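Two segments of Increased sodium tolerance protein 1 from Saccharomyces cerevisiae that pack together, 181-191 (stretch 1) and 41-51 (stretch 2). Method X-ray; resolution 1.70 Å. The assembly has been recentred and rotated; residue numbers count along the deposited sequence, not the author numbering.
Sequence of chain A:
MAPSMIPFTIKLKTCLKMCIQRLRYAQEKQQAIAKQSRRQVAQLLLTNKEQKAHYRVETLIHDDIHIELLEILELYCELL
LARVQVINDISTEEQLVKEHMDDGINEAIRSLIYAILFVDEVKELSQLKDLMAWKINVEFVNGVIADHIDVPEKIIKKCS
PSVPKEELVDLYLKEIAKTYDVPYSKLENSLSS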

# COMPACT_ATOMS: atom_id res chain seq x y z
N ASP A 181 26.80 -6.14 10.35
CA ASP A 181 28.22 -6.46 10.34
C ASP A 181 28.53 -7.87 9.84
O ASP A 181 29.40 -8.55 10.39
CB ASP A 181 28.82 -6.30 11.74
CG ASP A 181 28.64 -4.90 12.29
OD1 ASP A 181 29.00 -3.93 11.59
OD2 ASP A 181 28.13 -4.77 13.42
N VAL A 182 27.83 -8.31 8.80
CA VAL A 182 28.05 -9.65 8.25
C VAL A 182 29.44 -9.71 7.62
O VAL A 182 29.80 -8.85 6.83
CB VAL A 182 27.00 -9.98 7.18
CG1 VAL A 182 27.37 -11.28 6.46
CG2 VAL A 182 25.63 -10.11 7.83
N PRO A 183 30.23 -10.74 7.96
CA PRO A 183 31.58 -10.86 7.39
C PRO A 183 31.59 -10.81 5.87
O PRO A 183 30.69 -11.34 5.20
CB PRO A 183 32.07 -12.20 7.94
CG PRO A 183 31.35 -12.32 9.24
CD PRO A 183 29.95 -11.86 8.88
N TYR A 184 32.63 -10.20 5.31
CA TYR A 184 32.78 -10.07 3.87
C TYR A 184 32.56 -11.37 3.12
O TYR A 184 31.79 -11.41 2.16
CB TYR A 184 34.19 -9.56 3.54
CG TYR A 184 34.44 -9.35 2.07
CD1 TYR A 184 33.95 -8.21 1.41
CD2 TYR A 184 35.15 -10.28 1.32
CE1 TYR A 184 34.16 -8.02 0.05
CE2 TYR A 184 35.37 -10.09 -0.05
CZ TYR A 184 34.87 -8.96 -0.67
OH TYR A 184 35.07 -8.77 -2.02
N SER A 185 33.25 -12.43 3.54
CA SER A 185 33.14 -13.72 2.86
C SER A 185 31.71 -14.24 2.80
O SER A 185 31.30 -14.80 1.78
CB SER A 185 34.03 -14.76 3.54
OG SER A 185 33.59 -15.04 4.86
N LYS A 186 30.96 -14.06 3.88
CA LYS A 186 29.59 -14.54 3.93
C LYS A 186 28.67 -13.79 2.97
O LYS A 186 27.76 -14.38 2.38
CB LYS A 186 29.05 -14.44 5.36
CG LYS A 186 29.83 -15.25 6.38
CD LYS A 186 29.82 -16.74 6.06
CE LYS A 186 30.52 -17.54 7.15
NZ LYS A 186 30.65 -18.99 6.81
N LEU A 187 28.88 -12.49 2.83
CA LEU A 187 28.04 -11.71 1.93
C LEU A 187 28.40 -11.96 0.48
O LEU A 187 27.53 -12.08 -0.37
CB LEU A 187 28.15 -10.21 2.23
CG LEU A 187 27.22 -9.40 1.33
CD1 LEU A 187 25.78 -9.76 1.67
CD2 LEU A 187 27.44 -7.92 1.51
N GLU A 188 29.70 -12.03 0.20
CA GLU A 188 30.16 -12.27 -1.17
C GLU A 188 29.63 -13.58 -1.73
O GLU A 188 29.26 -13.64 -2.91
CB GLU A 188 31.69 -12.28 -1.22
CG GLU A 188 32.31 -10.91 -1.14
CD GLU A 188 31.87 -10.00 -2.28
OE1 GLU A 188 31.95 -10.43 -3.45
OE2 GLU A 188 31.44 -8.86 -2.01
N ASN A 189 29.57 -14.61 -0.90
CA ASN A 189 29.08 -15.90 -1.36
C ASN A 189 27.60 -15.87 -1.76
O ASN A 189 27.13 -16.77 -2.45
CB ASN A 189 29.30 -16.98 -0.28
CG ASN A 189 30.78 -17.23 0.00
OD1 ASN A 189 31.64 -17.02 -0.86
ND2 ASN A 189 31.08 -17.69 1.21
N SER A 190 26.88 -14.83 -1.33
CA SER A 190 25.45 -14.71 -1.65
C SER A 190 25.18 -13.87 -2.90
O SER A 190 24.10 -13.94 -3.48
CB SER A 190 24.70 -14.10 -0.47
OG SER A 190 25.03 -12.73 -0.33
N LEU A 191 26.17 -13.08 -3.30
CA LEU A 191 26.02 -12.23 -4.48
C LEU A 191 26.12 -13.06 -5.76
O LEU A 191 25.09 -13.11 -6.46
CB LEU A 191 27.10 -11.14 -4.49
CG LEU A 191 27.13 -10.18 -3.30
CD1 LEU A 191 28.25 -9.18 -3.50
CD2 LEU A 191 25.80 -9.46 -3.16
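Stretch 2 41-51: VAQLLLTNKEQ

Stretch 2 approaches stretch 1 as the last turns of a helix, 41-46, followed by a short non-helical link and the start of a second helix at Glu50. Thr47 is the first residue to leave helical phi/psi, Asn48 adopts positive phi (61/25), and Lys49 occupies the N-cap position of the next helix. Helix 41-46 crosses helix 184-188 nearly at right angles, with 102° between their N-to-C directions and 9.3 Å between the axes at closest approach. Even so, the contact advances in the same order along both stretches: CA of Val182 lies 6.7 Å from CA of Ala42, CA of Lys186 5.7 Å from CA of Leu45, and CA of Ser190 5.0 Å from CA of Glu50.

Lys186 and Leu45 form the centre of the contact, each with its CA-to-CB bond directed toward the other stretch. Leu45, in the mt rotamer, reaches Leu187 (CD1 to CD1 of Leu187, 3.9 Å) and Ser190 (CD2 to CB of Ser190, 3.4 Å), while its CB lies 4.3 Å from CG1 of Val182. The side chain of Lys186 runs along the C-terminal end of helix 41-46, placing its CD 3.7 Å from O of Leu45 and its CE 3.7 Å from O of Leu46. Toward the start of stretch 1, Val182 packs against Ala42 (CG2 to CB of Ala42, 4.0 Å), and Leu46 brings its CD2 to 3.4 Å from CD of Pro183.

Glu50 covers the other end, where Glu188 to Leu191 form a type I turn. The hydroxyl OG of Ser190 is turned back onto its own stretch, donating to O of Leu187 at 2.6 Å. A water bridges the two backbones here, donating to O of Glu50 and to O of Ser190, each 3.0 Å from the water oxygen.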

# COMPACT_ATOMS: atom_id res chain seq x y z
N VAL A 41 17.74 -12.66 7.51
CA VAL A 41 18.51 -12.81 6.27
C VAL A 41 19.98 -12.84 6.67
O VAL A 41 20.76 -13.63 6.15
CB VAL A 41 18.27 -11.63 5.30
CG1 VAL A 41 19.30 -11.66 4.17
CG2 VAL A 41 16.87 -11.72 4.71
N ALA A 42 20.35 -11.98 7.61
CA ALA A 42 21.73 -11.91 8.07
C ALA A 42 22.15 -13.25 8.67
O ALA A 42 23.26 -13.71 8.44
CB ALA A 42 21.88 -10.80 9.11
N GLN A 43 21.25 -13.87 9.42
CA GLN A 43 21.53 -15.15 10.05
C GLN A 43 21.69 -16.24 8.99
O GLN A 43 22.51 -17.15 9.14
CB GLN A 43 20.42 -15.52 11.04
CG GLN A 43 20.67 -16.77 11.87
CD GLN A 43 22.00 -16.73 12.61
OE1 GLN A 43 22.41 -15.69 13.14
NE2 GLN A 43 22.68 -17.87 12.66
N LEU A 44 20.90 -16.16 7.92
CA LEU A 44 21.01 -17.13 6.83
C LEU A 44 22.37 -16.99 6.16
O LEU A 44 22.98 -17.99 5.79
CB LEU A 44 19.90 -16.91 5.80
CG LEU A 44 18.48 -17.30 6.24
CD1 LEU A 44 17.46 -16.77 5.24
CD2 LEU A 44 18.40 -18.81 6.36
N LEU A 45 22.84 -15.75 6.03
CA LEU A 45 24.13 -15.52 5.40
C LEU A 45 25.25 -16.08 6.27
O LEU A 45 26.17 -16.73 5.75
CB LEU A 45 24.36 -14.02 5.17
CG LEU A 45 23.42 -13.35 4.17
CD1 LEU A 45 23.65 -11.84 4.18
CD2 LEU A 45 23.64 -13.93 2.78
N LEU A 46 25.17 -15.85 7.57
CA LEU A 46 26.19 -16.34 8.50
C LEU A 46 26.29 -17.86 8.47
O LEU A 46 27.36 -18.42 8.76
CB LEU A 46 25.89 -15.89 9.93
CG LEU A 46 25.93 -14.39 10.23
CD1 LEU A 46 25.65 -14.17 11.71
CD2 LEU A 46 27.30 -13.83 9.85
N THR A 47 25.19 -18.53 8.11
CA THR A 47 25.17 -19.99 8.06
C THR A 47 25.24 -20.58 6.66
O THR A 47 24.86 -21.73 6.44
CB THR A 47 23.93 -20.56 8.80
OG1 THR A 47 22.73 -19.95 8.30
CG2 THR A 47 24.04 -20.30 10.28
N ASN A 48 25.73 -19.79 5.71
CA ASN A 48 25.92 -20.23 4.33
C ASN A 48 24.67 -20.66 3.57
O ASN A 48 24.77 -21.44 2.62
CB ASN A 48 26.94 -21.36 4.29
CG ASN A 48 28.27 -20.98 4.94
OD1 ASN A 48 29.04 -21.85 5.36
ND2 ASN A 48 28.54 -19.68 5.02
N LYS A 49 23.50 -20.17 3.96
CA LYS A 49 22.25 -20.53 3.28
C LYS A 49 21.94 -19.44 2.26
O LYS A 49 21.00 -18.66 2.42
CB LYS A 49 21.12 -20.66 4.30
CG LYS A 49 21.37 -21.76 5.34
CD LYS A 49 20.24 -21.82 6.36
CE LYS A 49 20.46 -22.94 7.36
NZ LYS A 49 19.37 -23.00 8.38
N GLU A 50 22.74 -19.40 1.20
CA GLU A 50 22.61 -18.41 0.14
C GLU A 50 21.27 -18.40 -0.59
O GLU A 50 20.65 -17.36 -0.76
CB GLU A 50 23.75 -18.60 -0.86
CG GLU A 50 25.12 -18.59 -0.18
CD GLU A 50 25.40 -17.28 0.54
OE1 GLU A 50 24.46 -16.68 1.12
OE2 GLU A 50 26.58 -16.84 0.55
N GLN A 51 20.83 -19.58 -1.02
CA GLN A 51 19.57 -19.70 -1.73
C GLN A 51 18.41 -19.16 -0.90
O GLN A 51 17.60 -18.36 -1.38
CB GLN A 51 19.33 -21.17 -2.10
CG GLN A 51 18.09 -21.42 -2.94
CD GLN A 51 18.01 -22.84 -3.46
OE1 GLN A 51 18.85 -23.69 -3.12
NE2 GLN A 51 17.01 -23.11 -4.30
O HOH W 1 21.54 -15.09 -2.44